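Local structure of uncharacterized protein YacP (Bacillus subtilis, 5MQ8) at residues Pro16-Leu21 against Arg30-Gln35; Asp7-Ile12 against His55-Leu60; Ala38-Gln41 against Arg47-Val50; Ile98-Ser103 against Glu107-Phe112; Ile34-Glu39 against Arg126-Ile131. The protein acts as an endoribonuclease, Rae1, involved in ribosome-dependent mRNA decay, and carries a NYN domain of the PIN clan. One frame throughout, in Å; residues are numbered along the deposited sequence.

Interaction 1 of 5, residues Pro16-Leu21 against Arg30-Gln35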
# COMPACT_ATOMS: atom_id res chain seq x y z
N PRO A 16 16.26 -16.21 4.64
CA PRO A 16 16.03 -16.76 3.28
C PRO A 16 15.60 -15.76 2.22
O PRO A 16 16.11 -15.82 1.10
CB PRO A 16 14.98 -17.86 3.50
CG PRO A 16 15.15 -18.26 4.93
CD PRO A 16 15.50 -16.97 5.65
N GLN A 17 14.70 -14.82 2.56
CA GLN A 17 14.24 -13.81 1.59
C GLN A 17 15.28 -12.69 1.33
O GLN A 17 15.09 -11.88 0.41
CB GLN A 17 12.88 -13.22 2.00
CG GLN A 17 11.70 -14.18 1.79
CD GLN A 17 10.44 -13.48 1.29
OE1 GLN A 17 9.97 -12.49 1.87
NE2 GLN A 17 9.86 -14.01 0.23
N LEU A 18 16.41 -12.69 2.07
CA LEU A 18 17.48 -11.71 1.90
C LEU A 18 18.74 -12.26 1.24
O LEU A 18 19.30 -11.59 0.38
CB LEU A 18 17.89 -11.08 3.25
CG LEU A 18 16.88 -10.22 4.02
CD1 LEU A 18 17.54 -9.54 5.19
CD2 LEU A 18 16.28 -9.16 3.15
N LYS A 19 19.20 -13.46 1.66
CA LYS A 19 20.47 -14.07 1.23
C LYS A 19 20.68 -14.15 -0.29
O LYS A 19 21.83 -14.11 -0.72
CB LYS A 19 20.71 -15.45 1.88
CG LYS A 19 19.75 -16.56 1.48
CD LYS A 19 20.17 -17.89 2.08
CE LYS A 19 19.57 -18.14 3.44
NZ LYS A 19 20.06 -19.41 4.03
N ASP A 20 19.61 -14.21 -1.10
CA ASP A 20 19.77 -14.31 -2.55
C ASP A 20 19.65 -12.95 -3.29
O ASP A 20 19.76 -12.92 -4.52
CB ASP A 20 18.81 -15.37 -3.14
CG ASP A 20 18.99 -16.75 -2.51
OD1 ASP A 20 20.14 -17.23 -2.44
OD2 ASP A 20 17.97 -17.34 -2.09
N LEU A 21 19.49 -11.84 -2.55
CA LEU A 21 19.40 -10.50 -3.16
C LEU A 21 20.80 -9.85 -3.08
O LEU A 21 20.99 -8.77 -2.53
CB LEU A 21 18.29 -9.62 -2.49
CG LEU A 21 16.92 -10.26 -2.06
CD1 LEU A 21 15.90 -9.17 -1.67
CD2 LEU A 21 16.31 -11.13 -3.16
N ARG A 30 19.67 -5.10 1.56
CA ARG A 30 19.85 -3.97 2.46
C ARG A 30 18.53 -3.17 2.57
O ARG A 30 18.06 -2.90 3.67
CB ARG A 30 21.01 -3.09 1.97
CG ARG A 30 21.19 -1.76 2.68
CD ARG A 30 20.79 -0.62 1.77
NE ARG A 30 21.91 -0.14 0.99
CZ ARG A 30 21.80 0.57 -0.12
NH1 ARG A 30 20.60 0.86 -0.62
NH2 ARG A 30 22.88 0.99 -0.76
N ASP A 31 17.93 -2.83 1.42
CA ASP A 31 16.66 -2.10 1.33
C ASP A 31 15.51 -2.84 2.00
O ASP A 31 14.76 -2.22 2.75
CB ASP A 31 16.33 -1.80 -0.14
CG ASP A 31 17.23 -0.75 -0.79
OD1 ASP A 31 17.97 -0.06 -0.05
OD2 ASP A 31 17.17 -0.61 -2.03
N VAL A 32 15.36 -4.17 1.74
CA VAL A 32 14.31 -4.99 2.35
C VAL A 32 14.51 -5.03 3.87
O VAL A 32 13.54 -4.80 4.61
CB VAL A 32 14.21 -6.41 1.72
CG1 VAL A 32 13.20 -7.28 2.48
CG2 VAL A 32 13.83 -6.32 0.24
N LEU A 33 15.77 -5.24 4.32
CA LEU A 33 16.10 -5.27 5.75
C LEU A 33 15.74 -3.97 6.45
O LEU A 33 15.13 -4.02 7.52
CB LEU A 33 17.58 -5.67 5.99
CG LEU A 33 18.08 -5.66 7.44
CD1 LEU A 33 17.29 -6.68 8.31
CD2 LEU A 33 19.57 -5.95 7.48
N ILE A 34 16.07 -2.81 5.85
CA ILE A 34 15.72 -1.49 6.42
C ILE A 34 14.20 -1.33 6.60
O ILE A 34 13.76 -0.83 7.64
CB ILE A 34 16.35 -0.33 5.60
CG1 ILE A 34 17.88 -0.34 5.73
CG2 ILE A 34 15.77 1.03 6.01
CD1 ILE A 34 18.61 0.38 4.61
N GLN A 35 13.41 -1.78 5.60
CA GLN A 35 11.95 -1.71 5.64
C GLN A 35 11.40 -2.61 6.76
O GLN A 35 10.54 -2.16 7.51
CB GLN A 35 11.33 -2.02 4.26
CG GLN A 35 9.78 -1.98 4.20
CD GLN A 35 9.12 -0.73 4.78
OE1 GLN A 35 8.12 -0.81 5.51
NE2 GLN A 35 9.65 0.44 4.49

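Interaction 2 of 5, residues Asp7-Ile12 against His55-Leu60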
# COMPACT_ATOMS: atom_id res chain seq x y z
N ASP A 7 23.27 -6.30 13.35
CA ASP A 7 24.39 -6.63 12.48
C ASP A 7 23.72 -6.92 11.13
O ASP A 7 23.23 -8.04 10.89
CB ASP A 7 25.14 -7.87 13.03
CG ASP A 7 26.33 -8.39 12.22
OD1 ASP A 7 26.51 -7.95 11.06
OD2 ASP A 7 27.03 -9.30 12.72
N GLY A 8 23.64 -5.87 10.32
CA GLY A 8 22.99 -5.86 9.02
C GLY A 8 23.41 -6.95 8.05
O GLY A 8 22.56 -7.65 7.50
N TYR A 9 24.73 -7.08 7.82
CA TYR A 9 25.28 -8.10 6.92
C TYR A 9 24.93 -9.52 7.39
O TYR A 9 24.58 -10.36 6.57
CB TYR A 9 26.81 -7.94 6.74
CG TYR A 9 27.41 -8.97 5.81
CD1 TYR A 9 27.17 -8.92 4.43
CD2 TYR A 9 28.14 -10.05 6.30
CE1 TYR A 9 27.69 -9.88 3.57
CE2 TYR A 9 28.65 -11.03 5.44
CZ TYR A 9 28.43 -10.93 4.08
OH TYR A 9 28.96 -11.87 3.22
N ASN A 10 25.02 -9.76 8.70
CA ASN A 10 24.68 -11.06 9.27
C ASN A 10 23.23 -11.46 9.01
O ASN A 10 22.99 -12.63 8.70
CB ASN A 10 24.98 -11.11 10.76
CG ASN A 10 24.88 -12.50 11.35
OD1 ASN A 10 23.95 -12.82 12.10
ND2 ASN A 10 25.83 -13.35 11.00
N MET A 11 22.27 -10.49 9.13
CA MET A 11 20.85 -10.75 8.87
C MET A 11 20.66 -11.13 7.43
O MET A 11 19.98 -12.11 7.14
CB MET A 11 19.95 -9.54 9.23
CG MET A 11 19.96 -9.15 10.69
SD MET A 11 19.64 -10.48 11.89
CE MET A 11 21.26 -10.69 12.59
N ILE A 12 21.29 -10.37 6.53
CA ILE A 12 21.24 -10.56 5.08
C ILE A 12 21.63 -12.00 4.70
O ILE A 12 20.89 -12.64 3.97
CB ILE A 12 22.07 -9.48 4.33
CG1 ILE A 12 21.33 -8.12 4.34
CG2 ILE A 12 22.41 -9.92 2.89
CD1 ILE A 12 22.13 -6.90 3.80
N HIS A 55 32.48 -2.67 3.69
CA HIS A 55 33.20 -3.46 2.68
C HIS A 55 32.36 -4.58 2.06
O HIS A 55 32.73 -5.10 1.01
CB HIS A 55 34.53 -4.00 3.21
CG HIS A 55 35.54 -2.92 3.36
ND1 HIS A 55 36.19 -2.38 2.26
CD2 HIS A 55 35.90 -2.23 4.47
CE1 HIS A 55 36.95 -1.41 2.73
NE2 HIS A 55 36.81 -1.28 4.05
N LEU A 56 31.22 -4.93 2.70
CA LEU A 56 30.35 -6.01 2.21
C LEU A 56 29.00 -5.53 1.68
O LEU A 56 28.41 -6.17 0.80
CB LEU A 56 30.14 -7.07 3.31
CG LEU A 56 31.40 -7.69 3.93
CD1 LEU A 56 31.13 -8.18 5.34
CD2 LEU A 56 31.94 -8.83 3.08
N VAL A 57 28.47 -4.42 2.23
CA VAL A 57 27.17 -3.90 1.83
C VAL A 57 27.30 -2.55 1.15
O VAL A 57 28.03 -1.68 1.63
CB VAL A 57 26.15 -3.88 3.01
CG1 VAL A 57 24.75 -3.47 2.53
CG2 VAL A 57 26.10 -5.23 3.73
N LYS A 58 26.57 -2.38 0.03
CA LYS A 58 26.49 -1.18 -0.79
C LYS A 58 26.06 0.02 0.05
O LYS A 58 25.07 -0.05 0.78
CB LYS A 58 25.51 -1.42 -1.95
CG LYS A 58 25.17 -0.21 -2.81
CD LYS A 58 26.10 0.02 -3.98
CE LYS A 58 26.07 1.47 -4.43
NZ LYS A 58 24.76 1.85 -5.03
N GLY A 59 26.84 1.10 -0.06
CA GLY A 59 26.58 2.36 0.64
C GLY A 59 25.34 3.05 0.11
O GLY A 59 24.95 2.85 -1.04
N LEU A 60 24.70 3.84 0.98
CA LEU A 60 23.49 4.60 0.70
C LEU A 60 23.70 5.67 -0.39
O LEU A 60 22.83 5.82 -1.26
CB LEU A 60 22.95 5.24 1.99
CG LEU A 60 21.71 4.63 2.66
CD1 LEU A 60 21.63 3.12 2.50
CD2 LEU A 60 21.66 4.98 4.13

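Interaction 3 of 5, residues Ala38-Gln41 against Arg47-Val50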
# COMPACT_ATOMS: atom_id res chain seq x y z
N ALA A 38 11.99 -0.89 10.00
CA ALA A 38 11.07 0.24 10.17
C ALA A 38 9.79 -0.28 10.82
O ALA A 38 9.34 0.30 11.79
CB ALA A 38 10.76 0.88 8.82
N GLU A 39 9.27 -1.43 10.32
CA GLU A 39 8.09 -2.10 10.86
C GLU A 39 8.32 -2.50 12.33
O GLU A 39 7.45 -2.25 13.16
CB GLU A 39 7.73 -3.32 10.02
CG GLU A 39 7.00 -2.97 8.75
CD GLU A 39 7.25 -3.87 7.56
OE1 GLU A 39 7.62 -5.05 7.76
OE2 GLU A 39 7.05 -3.40 6.42
N TYR A 40 9.51 -3.09 12.63
CA TYR A 40 9.92 -3.52 13.97
C TYR A 40 9.95 -2.33 14.92
O TYR A 40 9.35 -2.42 16.00
CB TYR A 40 11.30 -4.21 13.94
CG TYR A 40 11.69 -4.86 15.26
CD1 TYR A 40 12.33 -4.12 16.26
CD2 TYR A 40 11.46 -6.21 15.49
CE1 TYR A 40 12.66 -4.71 17.48
CE2 TYR A 40 11.83 -6.81 16.69
CZ TYR A 40 12.42 -6.06 17.69
OH TYR A 40 12.78 -6.66 18.88
N GLN A 41 10.64 -1.23 14.53
CA GLN A 41 10.74 -0.01 15.33
C GLN A 41 9.34 0.54 15.65
O GLN A 41 9.04 0.81 16.82
CB GLN A 41 11.61 1.06 14.64
CG GLN A 41 11.65 2.39 15.42
CD GLN A 41 12.94 3.17 15.40
OE1 GLN A 41 14.04 2.63 15.39
NE2 GLN A 41 12.82 4.48 15.42
N ARG A 47 13.98 1.61 19.90
CA ARG A 47 14.90 2.27 18.98
C ARG A 47 15.71 1.18 18.25
O ARG A 47 16.15 0.21 18.86
CB ARG A 47 15.80 3.24 19.73
CG ARG A 47 16.62 4.09 18.79
CD ARG A 47 17.57 4.94 19.56
NE ARG A 47 18.47 5.67 18.67
CZ ARG A 47 19.26 6.65 19.08
NH1 ARG A 47 19.27 7.02 20.36
NH2 ARG A 47 20.06 7.27 18.23
N VAL A 48 15.84 1.32 16.92
CA VAL A 48 16.54 0.36 16.06
C VAL A 48 17.65 1.03 15.30
O VAL A 48 17.43 2.04 14.64
CB VAL A 48 15.56 -0.38 15.10
CG1 VAL A 48 16.31 -1.34 14.18
CG2 VAL A 48 14.47 -1.12 15.86
N ILE A 49 18.87 0.47 15.39
CA ILE A 49 20.02 0.97 14.64
C ILE A 49 20.60 -0.19 13.83
O ILE A 49 20.96 -1.22 14.39
CB ILE A 49 21.08 1.71 15.50
CG1 ILE A 49 20.43 2.88 16.29
CG2 ILE A 49 22.23 2.22 14.61
CD1 ILE A 49 21.33 3.60 17.32
N VAL A 50 20.67 -0.02 12.51
CA VAL A 50 21.21 -1.06 11.63
C VAL A 50 22.64 -0.69 11.24
O VAL A 50 22.86 0.38 10.68
CB VAL A 50 20.29 -1.38 10.42
CG1 VAL A 50 20.82 -2.57 9.62
CG2 VAL A 50 18.86 -1.65 10.87

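Interaction 4 of 5, residues Ile98-Ser103 against Glu107-Phe112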
# COMPACT_ATOMS: atom_id res chain seq x y z
N ILE A 98 20.36 -2.79 26.12
CA ILE A 98 20.91 -2.93 24.77
C ILE A 98 20.76 -4.39 24.31
O ILE A 98 21.15 -5.31 25.03
CB ILE A 98 22.39 -2.43 24.68
CG1 ILE A 98 22.56 -0.94 25.15
CG2 ILE A 98 22.99 -2.65 23.28
CD1 ILE A 98 21.83 0.18 24.37
N HIS A 99 20.18 -4.57 23.12
CA HIS A 99 20.05 -5.87 22.48
C HIS A 99 20.84 -5.81 21.19
O HIS A 99 20.82 -4.78 20.51
CB HIS A 99 18.58 -6.20 22.18
CG HIS A 99 17.72 -6.29 23.40
ND1 HIS A 99 17.49 -7.50 24.03
CD2 HIS A 99 17.04 -5.32 24.05
CE1 HIS A 99 16.69 -7.23 25.04
NE2 HIS A 99 16.39 -5.93 25.10
N VAL A 100 21.57 -6.88 20.85
CA VAL A 100 22.36 -6.94 19.63
C VAL A 100 21.91 -8.14 18.81
O VAL A 100 22.03 -9.28 19.27
CB VAL A 100 23.89 -6.93 19.86
CG1 VAL A 100 24.65 -6.92 18.53
CG2 VAL A 100 24.32 -5.76 20.74
N ALA A 101 21.42 -7.88 17.59
CA ALA A 101 20.98 -8.94 16.69
C ALA A 101 22.15 -9.40 15.82
O ALA A 101 22.61 -8.67 14.93
CB ALA A 101 19.82 -8.47 15.83
N THR A 102 22.66 -10.62 16.12
CA THR A 102 23.77 -11.28 15.41
C THR A 102 23.89 -12.76 15.80
O THR A 102 23.73 -13.12 16.97
CB THR A 102 25.12 -10.53 15.54
OG1 THR A 102 26.05 -11.06 14.59
CG2 THR A 102 25.72 -10.56 16.96
N SER A 103 24.20 -13.60 14.80
CA SER A 103 24.49 -15.03 14.97
C SER A 103 25.97 -15.29 14.64
O SER A 103 26.38 -16.45 14.55
CB SER A 103 23.58 -15.88 14.08
OG SER A 103 22.31 -15.99 14.69
N GLU A 107 33.83 -12.79 15.12
CA GLU A 107 34.33 -11.56 15.73
C GLU A 107 34.33 -11.65 17.24
O GLU A 107 33.70 -12.53 17.82
CB GLU A 107 33.53 -10.33 15.24
CG GLU A 107 33.63 -10.05 13.75
CD GLU A 107 34.99 -9.74 13.17
OE1 GLU A 107 35.13 -9.87 11.94
OE2 GLU A 107 35.91 -9.34 13.92
N GLN A 108 35.05 -10.72 17.88
CA GLN A 108 35.19 -10.66 19.33
C GLN A 108 33.88 -10.46 20.07
O GLN A 108 33.66 -11.12 21.08
CB GLN A 108 36.20 -9.59 19.75
CG GLN A 108 37.67 -10.04 19.84
CD GLN A 108 37.92 -11.51 20.12
OE1 GLN A 108 37.94 -12.35 19.21
NE2 GLN A 108 38.12 -11.85 21.38
N TRP A 109 33.01 -9.53 19.57
CA TRP A 109 31.73 -9.18 20.19
C TRP A 109 31.94 -8.84 21.68
O TRP A 109 31.24 -9.36 22.54
CB TRP A 109 30.67 -10.28 19.96
CG TRP A 109 30.26 -10.38 18.52
CD1 TRP A 109 30.69 -11.30 17.61
CD2 TRP A 109 29.47 -9.42 17.79
NE1 TRP A 109 30.18 -11.00 16.37
CE2 TRP A 109 29.45 -9.84 16.44
CE3 TRP A 109 28.76 -8.25 18.15
CZ2 TRP A 109 28.77 -9.12 15.45
CZ3 TRP A 109 28.08 -7.55 17.17
CH2 TRP A 109 28.09 -7.98 15.83
N ALA A 110 32.93 -7.97 21.95
CA ALA A 110 33.32 -7.51 23.29
C ALA A 110 32.15 -6.91 24.09
O ALA A 110 32.15 -6.99 25.31
CB ALA A 110 34.46 -6.52 23.20
N ILE A 111 31.13 -6.35 23.38
CA ILE A 111 29.94 -5.75 23.98
C ILE A 111 29.10 -6.76 24.79
O ILE A 111 28.36 -6.35 25.69
CB ILE A 111 29.11 -4.98 22.91
CG1 ILE A 111 28.17 -3.95 23.57
CG2 ILE A 111 28.38 -5.93 21.93
CD1 ILE A 111 26.82 -3.86 22.97
N PHE A 112 29.22 -8.07 24.49
CA PHE A 112 28.45 -9.10 25.19
C PHE A 112 28.96 -9.36 26.62
O PHE A 112 28.32 -10.08 27.39
CB PHE A 112 28.33 -10.38 24.35
CG PHE A 112 27.49 -10.20 23.10
CD1 PHE A 112 26.30 -9.49 23.13
CD2 PHE A 112 27.87 -10.79 21.90
CE1 PHE A 112 25.54 -9.31 21.98
CE2 PHE A 112 27.11 -10.63 20.74
CZ PHE A 112 25.94 -9.89 20.79

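Interaction 5 of 5, residues Ile34-Glu39 against Arg126-Ile131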
# COMPACT_ATOMS: atom_id res chain seq x y z
N ILE A 34 16.07 -2.81 5.85
CA ILE A 34 15.72 -1.49 6.42
C ILE A 34 14.20 -1.33 6.60
O ILE A 34 13.76 -0.83 7.64
CB ILE A 34 16.35 -0.33 5.60
CG1 ILE A 34 17.88 -0.34 5.73
CG2 ILE A 34 15.77 1.03 6.01
CD1 ILE A 34 18.61 0.38 4.61
N GLN A 35 13.41 -1.78 5.60
CA GLN A 35 11.95 -1.71 5.64
C GLN A 35 11.40 -2.61 6.76
O GLN A 35 10.54 -2.16 7.51
CB GLN A 35 11.33 -2.02 4.26
CG GLN A 35 9.78 -1.98 4.20
CD GLN A 35 9.12 -0.73 4.78
OE1 GLN A 35 8.12 -0.81 5.51
NE2 GLN A 35 9.65 0.44 4.49
N LYS A 36 11.96 -3.83 6.90
CA LYS A 36 11.60 -4.76 7.98
C LYS A 36 11.89 -4.15 9.35
O LYS A 36 11.07 -4.29 10.26
CB LYS A 36 12.35 -6.11 7.84
CG LYS A 36 11.99 -6.96 6.60
CD LYS A 36 10.50 -7.22 6.46
CE LYS A 36 9.98 -6.56 5.21
NZ LYS A 36 8.57 -6.09 5.35
N MET A 37 13.03 -3.45 9.47
CA MET A 37 13.43 -2.80 10.72
C MET A 37 12.57 -1.56 11.04
O MET A 37 12.40 -1.24 12.22
CB MET A 37 14.94 -2.50 10.77
CG MET A 37 15.83 -3.78 10.90
SD MET A 37 15.20 -5.18 11.87
CE MET A 37 15.26 -4.58 13.37
N ALA A 38 11.99 -0.89 10.00
CA ALA A 38 11.07 0.24 10.17
C ALA A 38 9.79 -0.28 10.82
O ALA A 38 9.34 0.30 11.79
CB ALA A 38 10.76 0.88 8.82
N GLU A 39 9.27 -1.43 10.32
CA GLU A 39 8.09 -2.10 10.86
C GLU A 39 8.32 -2.50 12.33
O GLU A 39 7.45 -2.25 13.16
CB GLU A 39 7.73 -3.32 10.02
CG GLU A 39 7.00 -2.97 8.75
CD GLU A 39 7.25 -3.87 7.56
OE1 GLU A 39 7.62 -5.05 7.76
OE2 GLU A 39 7.05 -3.40 6.42
N ARG A 126 11.96 -14.36 13.21
CA ARG A 126 10.70 -14.87 13.78
C ARG A 126 9.83 -13.71 14.31
O ARG A 126 8.64 -13.68 14.04
CB ARG A 126 10.99 -15.91 14.89
CG ARG A 126 9.75 -16.54 15.53
CD ARG A 126 10.06 -17.25 16.83
NE ARG A 126 8.89 -17.30 17.71
CZ ARG A 126 8.83 -17.95 18.87
NH1 ARG A 126 9.89 -18.63 19.31
NH2 ARG A 126 7.72 -17.94 19.60
N GLU A 127 10.46 -12.76 15.00
CA GLU A 127 9.84 -11.54 15.53
C GLU A 127 9.35 -10.65 14.38
O GLU A 127 8.20 -10.22 14.39
CB GLU A 127 10.84 -10.78 16.40
CG GLU A 127 11.06 -11.44 17.75
CD GLU A 127 11.94 -10.71 18.74
OE1 GLU A 127 12.31 -9.54 18.48
OE2 GLU A 127 12.23 -11.30 19.80
N VAL A 128 10.21 -10.44 13.36
CA VAL A 128 9.87 -9.65 12.17
C VAL A 128 8.68 -10.27 11.42
O VAL A 128 7.76 -9.54 11.05
CB VAL A 128 11.12 -9.41 11.26
CG1 VAL A 128 10.73 -8.99 9.85
CG2 VAL A 128 12.07 -8.38 11.88
N GLU A 129 8.68 -11.60 11.20
CA GLU A 129 7.60 -12.28 10.49
C GLU A 129 6.25 -12.16 11.20
O GLU A 129 5.23 -11.94 10.53
CB GLU A 129 7.95 -13.74 10.18
CG GLU A 129 8.96 -13.85 9.04
CD GLU A 129 9.49 -15.23 8.70
OE1 GLU A 129 9.48 -16.11 9.59
OE2 GLU A 129 9.96 -15.41 7.56
N THR A 130 6.25 -12.24 12.55
CA THR A 130 5.05 -12.11 13.40
C THR A 130 4.51 -10.67 13.32
O THR A 130 3.30 -10.50 13.13
CB THR A 130 5.37 -12.55 14.86
OG1 THR A 130 5.74 -13.91 14.90
CG2 THR A 130 4.26 -12.28 15.84
N ILE A 131 5.40 -9.67 13.50
CA ILE A 131 5.08 -8.23 13.45
C ILE A 131 4.49 -7.84 12.07
O ILE A 131 3.48 -7.15 12.03
CB ILE A 131 6.30 -7.36 13.87
CG1 ILE A 131 6.56 -7.48 15.38
CG2 ILE A 131 6.14 -5.90 13.45
CD1 ILE A 131 7.90 -6.99 15.89

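Interaction 1 of 5, residues Pro16-Leu21 against Arg30-Gln35
Leu18 meets Val32 and Leu33 through its two methyl branches. CD2 reaches Val32 and lies 3.7 Å from Val32 CG1, and Val32 CB is equally near. CD1 goes the other way and touches Leu33 CB at 4.0 Å. The fork of the leucine thus straddles two successive residues of helix 23-44. Its CG stands anti to the carbonyl carbon (chi1 -65°), which carries the fork toward the helix. Val32 offers a different methyl to each partner. Its CG1 is anti to the backbone N (chi1 174°) and takes Leu18, while CG2 lies 4.0 Å from Leu21 CD1. Leu21 crosses Val32 at about a right angle. A backbone bond from Leu21 N to Leu18 O, 2.9 Å long, ties the two leucines into one short turn. Ile12 of helix 8-14 packs on Leu18, and Met11 of the same helix packs on Leu33. Ile151 of the second subunit touches Val32. On helix 23-44 Arg30 NH1 makes a salt bridge with Asp31 OD1 at 2.8 Å, and the carboxylate has a second partner in Lys63. The contact itself is purely apolar. No hydrogen bond crosses it, so the turn 16-21 is held to the helix by buried methyl packing.

Interaction 2 of 5, residues Asp7-Ile12 against His55-Leu60
Leu56 lies over one face of the Tyr9 ring. Its CD1 sits 3.7 Å from the ring centroid and 13° off the normal, a CH-pi contact. Leu56 CB comes down beside it, 3.7 Å from Tyr9 CD1. The two side chains cross at about a right angle. Val57 approaches from another direction. Its CG2 is at the ring edge, near the ring plane, 3.9 Å from Tyr9 CD1. The same methyl also makes a looser contact with Ile12 CD1, at 4.3 Å. The aromatic ring is therefore met on a face by one residue and at its rim by the next.

The torsions explain the aim of the ring. Tyr9 CG is anti to the backbone N (chi1 -180°), and this swings the ring out from the helix toward the loop. Tyr9 and Ile12 are three residues apart, so both look the same way.

Asp7 sets the start of this helix. It is the N-cap, and its OD1 accepts from Asn10 N in a weak bond of 3.3 Å. The other carboxylate oxygen, OD2, receives a hydrogen bond from Thr102. PIN-clan nucleases usually carry an active-site acid at this strand end, so the contact probably borders the active site. Asn10 OD1 accepts from Ser103 N, which ties the first turn to the loop just after strand 98-101.

Behind the contact, Phe52 of strand 47-52 packs on both Ile12 and Val57. Phe26 and Ala29 of helix 23-44 also touch Ile12. The loop 55-60, which follows strand 47-52, is thus laid against helix 8-14, which leaves strand 3-7 directly.

Interaction 3 of 5, residues Ala38-Gln41 against Arg47-Val50
Gln41 reaches from helix 23-44 to the start of strand 47-52 and bonds the backbone of Val48. Its CB lies 3.8 Å from Val48 CG2. CG is anti to the backbone N (chi1 176°), which sends the chain away from the helix toward the strand. A bend at chi2 then turns the amide. CD comes to 3.8 Å from Val48 N, beside the strand backbone. At the tip, OE1 accepts from Val48 N at 2.7 Å. The N-H...O angle is 141°, and the donor is tilted 35° from the carbonyl plane. The bond is short but not straight. OE1 also stands 3.4 Å from Val48 CB. Gln41 and Val48 run alongside each other with their ends pointing opposite ways.

Tyr40 supplies the apolar half. Its CD1 meets Val48 CG2 at 3.7 Å, so this one methyl touches both helix residues. The hydroxyl of Tyr40 is hydrogen-bonded to Glu127 of helix 121-145. Arg47 points away from the helix and forms a salt bridge with Glu70.

Strand 47-52 lies inside the parallel sheet, between strands 3-7 and 70-73. Helix 23-44 follows strand 3-7 in the chain and comes before strand 47-52, its neighbour in the sheet. The contact therefore closes the return from helix to strand in a beta-alpha-beta crossover, in keeping with the alpha/beta fold of the PIN clan.

Interaction 4 of 5, residues Ile98-Ser103 against Glu107-Phe112
Thr102 sets its methyl over one face of the Trp109 indole. CG2 is 3.6 Å from the centroid of the six-membered ring and only 8° off the normal, a CH-pi contact. Thr102 OG1 is anti to the backbone N (chi1 -167°) and passes 3.4 Å from Trp109 CZ2. The hydroxyl has its polar partners in Asp7 and the backbone N of Asp104. Trp109 NE1 bonds the Asp104 side chain, which helps fix the turn of the indole.

The same threonine methyl plays a second part against Phe112. It lies at the ring edge, in plane, 3.9 Å from Phe112 CZ. One methyl thus meets the face of one aromatic ring and the rim of another.

Val100, two residues earlier, is in strand 98-101. Its CB is 3.6 Å from Phe112 CE1, and the two side chains cross obliquely. CG1 touches Trp109 CZ3 at 3.7 Å. CG2 meets Ile111 CD1 tip to tip at 3.9 Å. That isoleucine methyl also reaches Ile98 CG2 at 4.0 Å. Ile84 and Ala88 of helix 80-90 pack behind Val100 and Ile111, respectively.

Strand 98-101 of the parallel sheet and the residue after it thus turn Ile98, Val100 and Thr102 toward 107-112, in the loop leading to strand 117-119. The contact is mainly apolar, and its polar atoms are satisfied from outside.

Interaction 5 of 5, residues Ile34-Glu39 against Arg126-Ile131
Val128 packs on Lys36 where two helices of the alpha/beta NYN domain cross. Helices 23-44 and 121-145 approach to 9.9 Å between the axes of these short segments, at a crossing angle of 69°. Walking along the second helix, Arg126 comes first, and its backbone serves its own helix. Its O accepts from Thr130 N and, at 3.0 Å, from Thr130 OG1, which come from opposite faces of the carbonyl plane.

Val128 is the main apolar contact. Its CG1 is 3.8 Å from Lys36 CD and nearly as close to CB, so it lies against the aliphatic part of the lysine. The two side chains cross at about a right angle. CG2 turns to Met37 and stands 4.5 Å from SD, a loose contact. Ile131, one turn on, points the same way. Its CG2 is anti to the backbone N and rests 3.9 Å from Glu39 O. Tyr40, Tyr43 and Thr44 also pack on Ile131.

The lysine chain is bent at chi2, chi3 and chi4, and its end leads away from Val128 to the acids. Glu132, just past the segment, is one partner in a salt bridge. Ser154 of the second subunit packs on Lys36 and Glu39. Within helix 23-44, Lys36 NZ donates to the syn lone pair of Glu39 OE1 at 2.8 Å.

From the N terminus, strand 3-7 runs into helix 8-14, the first side of interaction 2. That contact closes a long loop by bringing 55-60 back to 7-12. Inside this loop lie interaction 1, which folds 16-21 onto helix 23-44, and then interaction 3, which joins the same helix to strand 47-52. Interaction 5 starts on helix 23-44 too and ends on helix 121-145, so it crosses interaction 2. Interaction 4 falls within the span of interaction 5 and ties strand 98-101 to the loop after it. Interactions 2 and 4 are in series along the chain and touch. Interactions 1, 3 and 5 share helix 23-44 and reach the second subunit.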